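Local atomic coordinates of alpha-/beta-galactoside alpha-2,3-sialyltransferase (Photobacterium phosphoreum, PDB entry 2ZWI), a protein that probably transfers sialic acid from a CMP-linked donor to galactosides, forming an alpha-2,3 linkage, as a GT-B-type glycosyltransferase. Residues A[105-117]-A[160-174]. Numbering follows the deposited sequence.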
# COMPACT_ATOMS: atom_id res chain seq x y z
N ILE A 105 -24.58 -2.29 -0.87
CA ILE A 105 -23.20 -1.87 -0.58
C ILE A 105 -22.22 -2.99 -0.91
O ILE A 105 -22.41 -4.12 -0.50
CB ILE A 105 -23.00 -1.44 0.90
CG1 ILE A 105 -23.84 -0.20 1.23
CG2 ILE A 105 -21.52 -1.16 1.19
CD1 ILE A 105 -24.14 -0.03 2.72
N GLU A 106 -21.18 -2.64 -1.66
CA GLU A 106 -20.09 -3.56 -1.97
C GLU A 106 -18.77 -2.90 -1.60
O GLU A 106 -18.64 -1.68 -1.70
CB GLU A 106 -20.11 -3.94 -3.45
CG GLU A 106 -21.34 -4.76 -3.81
CD GLU A 106 -21.36 -5.24 -5.25
OE1 GLU A 106 -22.40 -5.80 -5.67
OE2 GLU A 106 -20.34 -5.05 -5.96
N LEU A 107 -17.79 -3.70 -1.19
CA LEU A 107 -16.56 -3.18 -0.60
C LEU A 107 -15.31 -3.68 -1.31
O LEU A 107 -15.22 -4.86 -1.64
CB LEU A 107 -16.46 -3.55 0.88
CG LEU A 107 -17.64 -3.22 1.80
CD1 LEU A 107 -17.45 -3.81 3.17
CD2 LEU A 107 -17.86 -1.69 1.89
N ASN A 108 -14.37 -2.78 -1.54
CA ASN A 108 -13.02 -3.12 -1.97
C ASN A 108 -12.02 -2.51 -0.99
O ASN A 108 -11.92 -1.28 -0.90
CB ASN A 108 -12.75 -2.58 -3.39
CG ASN A 108 -13.64 -3.22 -4.44
OD1 ASN A 108 -14.53 -2.57 -5.01
ND2 ASN A 108 -13.42 -4.50 -4.70
N PHE A 109 -11.30 -3.37 -0.25
CA PHE A 109 -10.25 -2.92 0.67
C PHE A 109 -8.85 -3.16 0.06
O PHE A 109 -8.54 -4.25 -0.41
CB PHE A 109 -10.34 -3.66 2.01
CG PHE A 109 -11.50 -3.25 2.87
CD1 PHE A 109 -11.42 -2.12 3.69
CD2 PHE A 109 -12.67 -4.02 2.90
CE1 PHE A 109 -12.50 -1.74 4.51
CE2 PHE A 109 -13.75 -3.66 3.72
CZ PHE A 109 -13.66 -2.51 4.53
N TYR A 110 -8.02 -2.13 0.08
CA TYR A 110 -6.64 -2.20 -0.39
C TYR A 110 -5.69 -2.08 0.79
O TYR A 110 -5.80 -1.13 1.57
CB TYR A 110 -6.38 -1.06 -1.37
CG TYR A 110 -7.18 -1.17 -2.65
CD1 TYR A 110 -8.51 -0.74 -2.72
CD2 TYR A 110 -6.60 -1.71 -3.79
CE1 TYR A 110 -9.24 -0.85 -3.90
CE2 TYR A 110 -7.32 -1.82 -4.98
CZ TYR A 110 -8.63 -1.40 -5.02
OH TYR A 110 -9.31 -1.52 -6.18
N ASP A 111 -4.75 -3.03 0.93
CA ASP A 111 -3.76 -2.98 2.01
C ASP A 111 -3.06 -1.62 2.06
O ASP A 111 -2.78 -1.05 1.03
CB ASP A 111 -2.68 -4.06 1.82
CG ASP A 111 -3.18 -5.46 2.10
OD1 ASP A 111 -4.26 -5.63 2.71
OD2 ASP A 111 -2.46 -6.41 1.70
N ASP A 112 -2.74 -1.16 3.28
CA ASP A 112 -2.04 0.11 3.52
C ASP A 112 -0.53 -0.01 3.26
O ASP A 112 0.10 0.93 2.76
CB ASP A 112 -2.32 0.54 4.98
CG ASP A 112 -1.60 1.80 5.40
OD1 ASP A 112 -2.22 2.88 5.37
OD2 ASP A 112 -0.42 1.71 5.81
N GLY A 113 0.04 -1.16 3.61
CA GLY A 113 1.48 -1.37 3.55
C GLY A 113 1.90 -2.50 4.48
O GLY A 113 1.18 -3.50 4.62
N SER A 114 3.03 -2.32 5.15
CA SER A 114 3.60 -3.34 6.02
C SER A 114 2.79 -3.64 7.29
O SER A 114 2.89 -4.75 7.85
CB SER A 114 5.03 -2.94 6.42
OG SER A 114 5.00 -1.85 7.32
N ALA A 115 2.01 -2.67 7.76
CA ALA A 115 1.22 -2.81 9.00
C ALA A 115 0.28 -4.02 8.99
O ALA A 115 0.24 -4.77 9.97
CB ALA A 115 0.46 -1.53 9.32
N GLU A 116 -0.47 -4.22 7.90
CA GLU A 116 -1.34 -5.39 7.81
C GLU A 116 -0.55 -6.70 7.96
O GLU A 116 -1.04 -7.64 8.58
CB GLU A 116 -2.13 -5.43 6.49
CG GLU A 116 -3.32 -4.48 6.44
CD GLU A 116 -2.95 -3.09 5.95
OE1 GLU A 116 -3.82 -2.40 5.36
OE2 GLU A 116 -1.78 -2.68 6.14
N TYR A 117 0.66 -6.72 7.42
CA TYR A 117 1.50 -7.93 7.39
C TYR A 117 2.18 -8.20 8.73
O TYR A 117 2.34 -9.36 9.13
CB TYR A 117 2.44 -7.92 6.17
CG TYR A 117 1.59 -8.07 4.93
CD1 TYR A 117 1.03 -6.95 4.30
CD2 TYR A 117 1.24 -9.34 4.45
CE1 TYR A 117 0.19 -7.10 3.20
CE2 TYR A 117 0.41 -9.48 3.34
CZ TYR A 117 -0.12 -8.36 2.74
OH TYR A 117 -0.96 -8.51 1.66
N TYR A 160 -10.12 -7.63 8.27
CA TYR A 160 -10.32 -8.68 7.26
C TYR A 160 -11.65 -9.45 7.40
O TYR A 160 -11.82 -10.53 6.81
CB TYR A 160 -9.12 -9.64 7.20
CG TYR A 160 -7.87 -9.04 6.58
CD1 TYR A 160 -7.82 -8.75 5.21
CD2 TYR A 160 -6.74 -8.76 7.35
CE1 TYR A 160 -6.68 -8.19 4.62
CE2 TYR A 160 -5.58 -8.22 6.77
CZ TYR A 160 -5.56 -7.93 5.40
OH TYR A 160 -4.44 -7.39 4.82
N GLY A 161 -12.60 -8.89 8.15
CA GLY A 161 -13.82 -9.63 8.48
C GLY A 161 -15.12 -9.13 7.87
O GLY A 161 -16.20 -9.61 8.24
N PHE A 162 -15.02 -8.20 6.92
CA PHE A 162 -16.20 -7.54 6.34
C PHE A 162 -16.98 -8.40 5.34
O PHE A 162 -18.18 -8.15 5.13
CB PHE A 162 -15.83 -6.22 5.65
CG PHE A 162 -15.60 -5.07 6.60
CD1 PHE A 162 -16.53 -4.05 6.71
CD2 PHE A 162 -14.42 -5.00 7.37
CE1 PHE A 162 -16.33 -2.97 7.58
CE2 PHE A 162 -14.20 -3.93 8.24
CZ PHE A 162 -15.15 -2.92 8.35
N SER A 163 -16.33 -9.39 4.71
CA SER A 163 -17.05 -10.27 3.76
C SER A 163 -18.16 -11.10 4.43
O SER A 163 -19.03 -11.67 3.75
CB SER A 163 -16.08 -11.15 2.96
OG SER A 163 -15.64 -12.26 3.73
N GLN A 164 -18.14 -11.15 5.77
CA GLN A 164 -19.24 -11.73 6.55
C GLN A 164 -20.51 -10.88 6.46
O GLN A 164 -21.61 -11.39 6.69
CB GLN A 164 -18.82 -11.90 8.02
CG GLN A 164 -17.65 -12.86 8.22
CD GLN A 164 -17.08 -12.83 9.64
OE1 GLN A 164 -17.20 -13.80 10.38
NE2 GLN A 164 -16.46 -11.71 10.02
N LEU A 165 -20.36 -9.60 6.13
CA LEU A 165 -21.48 -8.66 6.16
C LEU A 165 -21.90 -8.14 4.79
O LEU A 165 -23.09 -7.89 4.57
CB LEU A 165 -21.16 -7.46 7.06
CG LEU A 165 -21.18 -7.57 8.59
CD1 LEU A 165 -22.47 -8.20 9.08
CD2 LEU A 165 -19.99 -8.33 9.09
N TYR A 166 -20.92 -7.93 3.91
CA TYR A 166 -21.15 -7.34 2.60
C TYR A 166 -20.31 -8.06 1.54
O TYR A 166 -19.28 -8.65 1.87
CB TYR A 166 -20.77 -5.84 2.61
CG TYR A 166 -21.53 -5.02 3.63
CD1 TYR A 166 -21.03 -4.84 4.92
CD2 TYR A 166 -22.74 -4.42 3.30
CE1 TYR A 166 -21.74 -4.09 5.87
CE2 TYR A 166 -23.46 -3.66 4.24
CZ TYR A 166 -22.94 -3.51 5.52
OH TYR A 166 -23.64 -2.78 6.45
N PRO A 167 -20.76 -8.01 0.27
CA PRO A 167 -19.86 -8.41 -0.82
C PRO A 167 -18.58 -7.58 -0.72
O PRO A 167 -18.63 -6.34 -0.81
CB PRO A 167 -20.64 -8.07 -2.09
CG PRO A 167 -22.09 -8.11 -1.66
CD PRO A 167 -22.08 -7.58 -0.24
N THR A 168 -17.45 -8.27 -0.50
CA THR A 168 -16.17 -7.62 -0.19
C THR A 168 -15.04 -8.29 -0.97
O THR A 168 -14.96 -9.53 -1.04
CB THR A 168 -15.83 -7.72 1.32
OG1 THR A 168 -16.86 -7.10 2.08
CG2 THR A 168 -14.53 -7.03 1.64
N THR A 169 -14.18 -7.47 -1.55
CA THR A 169 -12.90 -7.95 -2.08
C THR A 169 -11.73 -7.30 -1.32
O THR A 169 -11.73 -6.10 -1.06
CB THR A 169 -12.78 -7.72 -3.59
OG1 THR A 169 -13.78 -8.50 -4.27
CG2 THR A 169 -11.40 -8.12 -4.11
N TYR A 170 -10.76 -8.14 -0.92
CA TYR A 170 -9.52 -7.66 -0.30
C TYR A 170 -8.41 -7.71 -1.33
O TYR A 170 -7.97 -8.79 -1.74
CB TYR A 170 -9.15 -8.49 0.93
CG TYR A 170 -10.06 -8.21 2.09
CD1 TYR A 170 -9.88 -7.05 2.86
CD2 TYR A 170 -11.11 -9.05 2.41
CE1 TYR A 170 -10.70 -6.76 3.90
CE2 TYR A 170 -11.96 -8.77 3.49
CZ TYR A 170 -11.75 -7.61 4.22
OH TYR A 170 -12.54 -7.28 5.28
N HIS A 171 -7.97 -6.53 -1.75
CA HIS A 171 -6.85 -6.44 -2.66
C HIS A 171 -5.58 -6.42 -1.82
O HIS A 171 -5.35 -5.48 -1.05
CB HIS A 171 -6.98 -5.18 -3.50
CG HIS A 171 -8.27 -5.08 -4.24
ND1 HIS A 171 -8.35 -5.25 -5.61
CD2 HIS A 171 -9.54 -4.84 -3.82
CE1 HIS A 171 -9.61 -5.10 -6.00
NE2 HIS A 171 -10.35 -4.84 -4.94
N MET A 172 -4.78 -7.48 -1.92
CA MET A 172 -3.66 -7.64 -1.00
C MET A 172 -2.29 -7.50 -1.65
O MET A 172 -2.04 -8.01 -2.75
CB MET A 172 -3.74 -9.00 -0.29
CG MET A 172 -5.01 -9.22 0.54
SD MET A 172 -4.92 -10.80 1.42
CE MET A 172 -3.68 -10.40 2.67
N LEU A 173 -1.38 -6.84 -0.94
CA LEU A 173 0.01 -6.77 -1.34
C LEU A 173 0.57 -8.13 -1.66
O LEU A 173 1.23 -8.31 -2.67
CB LEU A 173 0.83 -6.14 -0.21
CG LEU A 173 1.49 -4.78 -0.37
CD1 LEU A 173 1.13 -4.02 -1.65
CD2 LEU A 173 1.30 -3.94 0.89
N ARG A 174 0.29 -9.09 -0.78
CA ARG A 174 0.79 -10.45 -0.97
C ARG A 174 -0.31 -11.41 -0.54
O ARG A 174 -0.34 -11.87 0.60
CB ARG A 174 2.08 -10.68 -0.15
CG ARG A 174 3.33 -9.96 -0.67
CD ARG A 174 3.82 -10.51 -2.04
NE ARG A 174 4.18 -11.93 -1.98
CZ ARG A 174 5.40 -12.39 -1.74
NH1 ARG A 174 6.41 -11.56 -1.57
NH2 ARG A 174 5.61 -13.69 -1.69
O HOH W 1 -16.63 -6.67 -3.98
O HOH W 2 -6.76 -5.94 1.69
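Strands 105-110 and 168-172 run parallel, their axes 4.6 Å apart and 10° from alignment, and five backbone hydrogen bonds join them, from Leu107 N to Pro167 O at one end to Asp111 N to His171 O at the other. On the face bearing Asn108 and Tyr110, the imidazole of His171 makes an offset stack with the phenol ring of Tyr110, the planes 13° apart and the centroids separated by 4.1 Å. Asn108 ND2 adds a weak hydrogen bond to NE2 at the imidazole edge, while the methyl CG2 of Thr169 lies over the opposite face, toward its rim. On the other face of the sheet Phe109, Tyr170 and, from the loop before the strand, Phe162 form an aromatic cluster. Phe109 sets CZ over the centre of the Phe162 ring, the two planes inclined at 49°; the Tyr170 ring lies nearly parallel to that of Phe109 but slid aside, with Tyr170 CE1 3.5 Å from Phe109 CD2. Leu107 CD1 fills in between Phe162 and Tyr166.

Where the strands end, the carboxylate of Asp111 ties both loops together. Its OD1 accepts from Tyr160 OH at 2.8 Å, and its OD2 takes Leu173 N at 2.9 Å from above the carboxylate plane and Tyr117 OH at 2.6 Å almost along the C-O bond. Tyr117 OH in turn receives Arg174 N at 2.8 Å, a relay that fixes helix 114-125 against the end of strand 168-172.

These are adjacent strands of the parallel sheet in one Rossmann-like domain of the GT-B fold, linked by a largely helical crossover. Helices 86-98 and 128-147 cover Phe162 and Tyr166, strand 74-82 pairs with the far edge of 105-110, and the loops following both strands face the cleft between the domains, where Gly113 approaches the CMP-binding residue Ser324.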